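Local coordinates for pseudoazurin (Blue copper protein) (Sinorhizobium meliloti, PDB 3TU6), which binds one copper ion in a cupredoxin fold and, like other small blue copper proteins, probably carries electrons, here in the periplasm, at residues 73-78 against 101-106; 91-96 against 121-126. All coordinates share one frame; numbering follows the deposited sequence.

Interaction 1: residues 73-78 against 101-106; sequences PGVYMY and EAVKGI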
# COMPACT_ATOMS: atom_id res chain seq x y z
N PRO A 73 4.84 4.19 13.58
CA PRO A 73 5.51 3.06 12.94
C PRO A 73 4.59 1.84 12.79
O PRO A 73 3.67 1.66 13.59
CB PRO A 73 6.66 2.75 13.89
CG PRO A 73 6.18 3.19 15.22
CD PRO A 73 5.30 4.38 14.97
N GLY A 74 4.86 1.03 11.77
CA GLY A 74 4.06 -0.17 11.50
C GLY A 74 3.84 -0.38 10.01
O GLY A 74 4.39 0.35 9.18
N VAL A 75 3.02 -1.38 9.69
CA VAL A 75 2.67 -1.69 8.31
C VAL A 75 1.33 -1.06 7.96
O VAL A 75 0.35 -1.21 8.70
CB VAL A 75 2.58 -3.21 8.08
CG1 VAL A 75 2.29 -3.51 6.61
CG2 VAL A 75 3.87 -3.89 8.52
N TYR A 76 1.30 -0.35 6.84
CA TYR A 76 0.08 0.27 6.32
C TYR A 76 -0.34 -0.47 5.05
O TYR A 76 0.37 -0.44 4.05
CB TYR A 76 0.34 1.74 5.99
CG TYR A 76 0.61 2.63 7.19
CD1 TYR A 76 1.81 2.55 7.89
CD2 TYR A 76 -0.33 3.56 7.61
CE1 TYR A 76 2.06 3.36 8.99
CE2 TYR A 76 -0.09 4.38 8.71
CZ TYR A 76 1.11 4.28 9.39
OH TYR A 76 1.34 5.09 10.47
N MET A 77 -1.49 -1.15 5.11
CA MET A 77 -2.03 -1.86 3.95
C MET A 77 -3.11 -1.00 3.29
O MET A 77 -4.11 -0.65 3.91
CB MET A 77 -2.64 -3.20 4.37
CG MET A 77 -1.66 -4.15 5.05
SD MET A 77 -0.26 -4.64 4.02
CE MET A 77 -1.09 -5.57 2.73
N TYR A 78 -2.89 -0.68 2.01
CA TYR A 78 -3.80 0.18 1.25
C TYR A 78 -4.20 -0.49 -0.06
O TYR A 78 -3.58 -1.47 -0.48
CB TYR A 78 -3.15 1.54 1.00
CG TYR A 78 -1.96 1.51 0.07
CD1 TYR A 78 -2.12 1.62 -1.31
CD2 TYR A 78 -0.66 1.37 0.57
CE1 TYR A 78 -1.03 1.59 -2.16
CE2 TYR A 78 0.44 1.34 -0.28
CZ TYR A 78 0.24 1.46 -1.64
OH TYR A 78 1.32 1.43 -2.50
N GLU A 101 1.38 -9.04 12.31
CA GLU A 101 0.45 -10.12 12.61
C GLU A 101 -1.00 -9.67 12.44
O GLU A 101 -1.84 -10.41 11.93
CB GLU A 101 0.68 -10.64 14.03
CG GLU A 101 -0.08 -11.92 14.37
CD GLU A 101 0.15 -12.40 15.80
OE1 GLU A 101 0.97 -11.78 16.52
OE2 GLU A 101 -0.49 -13.39 16.20
N ALA A 102 -1.29 -8.45 12.88
CA ALA A 102 -2.64 -7.89 12.81
C ALA A 102 -3.09 -7.66 11.37
O ALA A 102 -4.23 -7.98 11.01
CB ALA A 102 -2.73 -6.60 13.61
N VAL A 103 -2.20 -7.10 10.55
CA VAL A 103 -2.53 -6.79 9.15
C VAL A 103 -2.68 -8.05 8.28
O VAL A 103 -3.33 -8.00 7.24
CB VAL A 103 -1.49 -5.85 8.50
CG1 VAL A 103 -1.45 -4.52 9.24
CG2 VAL A 103 -0.11 -6.49 8.45
N LYS A 104 -2.09 -9.16 8.71
CA LYS A 104 -2.27 -10.44 8.02
C LYS A 104 -3.71 -10.96 8.10
O LYS A 104 -4.17 -11.67 7.21
CB LYS A 104 -1.32 -11.51 8.57
CG LYS A 104 0.07 -11.49 7.96
CD LYS A 104 0.96 -12.56 8.58
CE LYS A 104 2.23 -12.77 7.76
NZ LYS A 104 3.19 -13.69 8.43
N GLY A 105 -4.41 -10.59 9.17
CA GLY A 105 -5.75 -11.13 9.45
C GLY A 105 -6.93 -10.33 8.93
O GLY A 105 -8.08 -10.72 9.17
N ILE A 106 -6.68 -9.24 8.21
CA ILE A 106 -7.77 -8.40 7.69
C ILE A 106 -8.37 -9.01 6.42
O ILE A 106 -7.88 -10.03 5.91
CB ILE A 106 -7.33 -6.93 7.44
CG1 ILE A 106 -6.42 -6.81 6.22
CG2 ILE A 106 -6.64 -6.37 8.68
CD1 ILE A 106 -5.93 -5.40 5.97

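Interaction 2: residues 91-96 against 121-126; sequences AIVVGE and AEIESG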
# COMPACT_ATOMS: atom_id res chain seq x y z
N ALA A 91 1.75 -1.85 0.14
CA ALA A 91 2.12 -1.72 1.54
C ALA A 91 3.11 -0.58 1.75
O ALA A 91 3.95 -0.31 0.89
CB ALA A 91 2.70 -3.02 2.06
N ILE A 92 2.99 0.09 2.89
CA ILE A 92 4.00 1.04 3.35
C ILE A 92 4.44 0.59 4.74
O ILE A 92 3.64 0.57 5.67
CB ILE A 92 3.46 2.48 3.44
CG1 ILE A 92 2.84 2.91 2.11
CG2 ILE A 92 4.58 3.44 3.83
CD1 ILE A 92 2.28 4.32 2.12
N VAL A 93 5.71 0.21 4.86
CA VAL A 93 6.28 -0.19 6.14
C VAL A 93 7.04 1.00 6.73
O VAL A 93 7.98 1.51 6.12
CB VAL A 93 7.23 -1.40 5.98
CG1 VAL A 93 7.73 -1.87 7.34
CG2 VAL A 93 6.53 -2.53 5.24
N VAL A 94 6.61 1.43 7.91
CA VAL A 94 7.19 2.59 8.58
C VAL A 94 7.95 2.12 9.82
O VAL A 94 7.34 1.59 10.76
CB VAL A 94 6.10 3.59 9.00
CG1 VAL A 94 6.73 4.86 9.57
CG2 VAL A 94 5.20 3.93 7.82
N GLY A 95 9.26 2.29 9.81
CA GLY A 95 10.11 1.78 10.89
C GLY A 95 10.06 0.27 10.93
O GLY A 95 10.24 -0.38 9.89
N GLU A 96 9.82 -0.29 12.11
CA GLU A 96 9.68 -1.74 12.27
C GLU A 96 8.22 -2.17 12.13
O GLU A 96 7.33 -1.50 12.65
CB GLU A 96 10.22 -2.18 13.63
CG GLU A 96 11.71 -1.94 13.82
CD GLU A 96 12.24 -2.49 15.14
OE1 GLU A 96 11.43 -2.98 15.95
OE2 GLU A 96 13.47 -2.43 15.35
N ALA A 121 5.62 -11.87 2.23
CA ALA A 121 6.86 -12.60 1.98
C ALA A 121 8.01 -11.64 1.66
O ALA A 121 9.15 -11.86 2.08
CB ALA A 121 6.68 -13.61 0.85
N GLU A 122 7.70 -10.58 0.92
CA GLU A 122 8.69 -9.57 0.55
C GLU A 122 9.21 -8.81 1.77
O GLU A 122 10.41 -8.56 1.89
CB GLU A 122 8.09 -8.59 -0.47
CG GLU A 122 9.10 -7.65 -1.13
CD GLU A 122 8.49 -6.74 -2.19
OE1 GLU A 122 8.93 -5.58 -2.30
OE2 GLU A 122 7.56 -7.18 -2.91
N ILE A 123 8.31 -8.46 2.68
CA ILE A 123 8.67 -7.75 3.91
C ILE A 123 9.46 -8.64 4.87
O ILE A 123 10.48 -8.21 5.41
CB ILE A 123 7.41 -7.22 4.65
CG1 ILE A 123 6.72 -6.14 3.82
CG2 ILE A 123 7.79 -6.65 6.01
CD1 ILE A 123 5.33 -5.79 4.33
N GLU A 124 8.99 -9.87 5.06
CA GLU A 124 9.60 -10.78 6.03
C GLU A 124 10.94 -11.34 5.56
O GLU A 124 11.94 -11.23 6.27
CB GLU A 124 8.64 -11.93 6.35
CG GLU A 124 7.40 -11.50 7.13
CD GLU A 124 6.39 -12.62 7.26
OE1 GLU A 124 6.74 -13.68 7.83
OE2 GLU A 124 5.24 -12.44 6.81
N SER A 125 10.95 -11.93 4.36
CA SER A 125 12.12 -12.68 3.88
C SER A 125 12.83 -12.06 2.67
O SER A 125 13.87 -12.55 2.25
CB SER A 125 11.70 -14.11 3.54
OG SER A 125 10.77 -14.14 2.48
N GLY A 126 12.26 -10.99 2.10
CA GLY A 126 12.84 -10.34 0.92
C GLY A 126 12.14 -10.73 -0.37
O GLY A 126 11.87 -9.87 -1.21

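Interaction 1: residues 73-78 against 101-106
Val103 drives its branched head from the helix into the hollow between Val75 and Met77, two side chains that project from the same face of strand 74-79. The side-chain contacts are all apolar. Val103 CB rests 3.8 Å from Met77 CG, and the two side chains meet at about a right angle. The methyls of Val103 spread toward the other wall of the hollow: CG2 comes within 4.2 Å of Val75 CG1, while CG1 packs on the backbone, 3.8 Å from the carbonyl oxygen Val75 O. Met77 is curled, with chi1, chi2 and chi3 all close to -60°. This bend presents the CG methylene to the valine and carries the SD-CE end away from it. A second bump comes from beyond the helix, where Ile106 extends its CD1 to 4.3 Å from Met77 CB; Met77 is thus touched along its CB-CG stem by two apolar groups of 101-106, Val103 and Ile106. The short helix that follows the last strand thus packs on one face of the cupredoxin sheet, part of the C-terminal helical extension known in pseudoazurins, with no hydrogen bond between the segments. Phe120 of helix 112-125 packs on both Met77 and Val103, and Tyr108 touches Met77 while its hydroxyl is hydrogen-bonded to Val103 O. Within the sheet, strand 74-79 pairs with strand 89-94, whose Ala91 lies against Met77.

Interaction 2: residues 91-96 against 121-126
Ile123 reaches from the C-terminal helix to Val93 and Ala91, alternate residues that face it from strand 89-94. Its CD1 methyl leads, packing 3.6 Å from Val93 CG2 and, more loosely, 4.4 Å from Ala91 CB. The conformation of the isoleucine explains this reach: CG1 stands opposite the carbonyl carbon (chi1 -66°), and the chain then runs on extended at chi2, carrying CD1 to the strand surface. The CG1 methylene follows behind, 3.9 Å from Val93 CG2. On the strand, the valine has CG1 opposite its backbone N (chi1 -175°), which leaves CG2 as the branch that meets the isoleucine. The two side chains approach at a slant, and Ala91 adds its CB methyl at the edge of the contact. No polar group bridges the segments.

Two residues further on, near the end of the helix, Ser125 folds its hydroxyl back onto Ala121, OG donating to Ala121 O at 2.8 Å with a C=O...OG angle of 136°. The same oxygen also accepts the Ser125 backbone NH, the two donors arriving from opposite faces of the carbonyl plane, so two donors from one residue hold this oxygen. Glu124 forms a salt bridge to Lys104, linking the two C-terminal helical regions. The C-terminal helix packs against the face of the cupredoxin sheet formed by strands 89-94 and 19-27. In that sheet strand 89-94 is flanked by strands 74-79 and 19-27, and Val24 of the latter touches both Glu122 and Ile123.

Followed from the N terminus, the segments come in the order 73-78, 91-96, 101-106 and 121-126, so the two contacts cross along the chain. Interaction 1 closes a loop of 22 residues that holds the copper ligands Cys80, His83 and Met88 and the whole of strand 89-94. Before that loop is complete, interaction 2 opens its own, 24 residues long and rich in helix, which returns the C-terminal end of the chain to the sheet. Strands 74-79 and 89-94 are antiparallel neighbours, with backbone pairing such as Tyr76 N to Ile92 O. Together the contacts fasten both C-terminal helices to adjacent strands of the cupredoxin barrel.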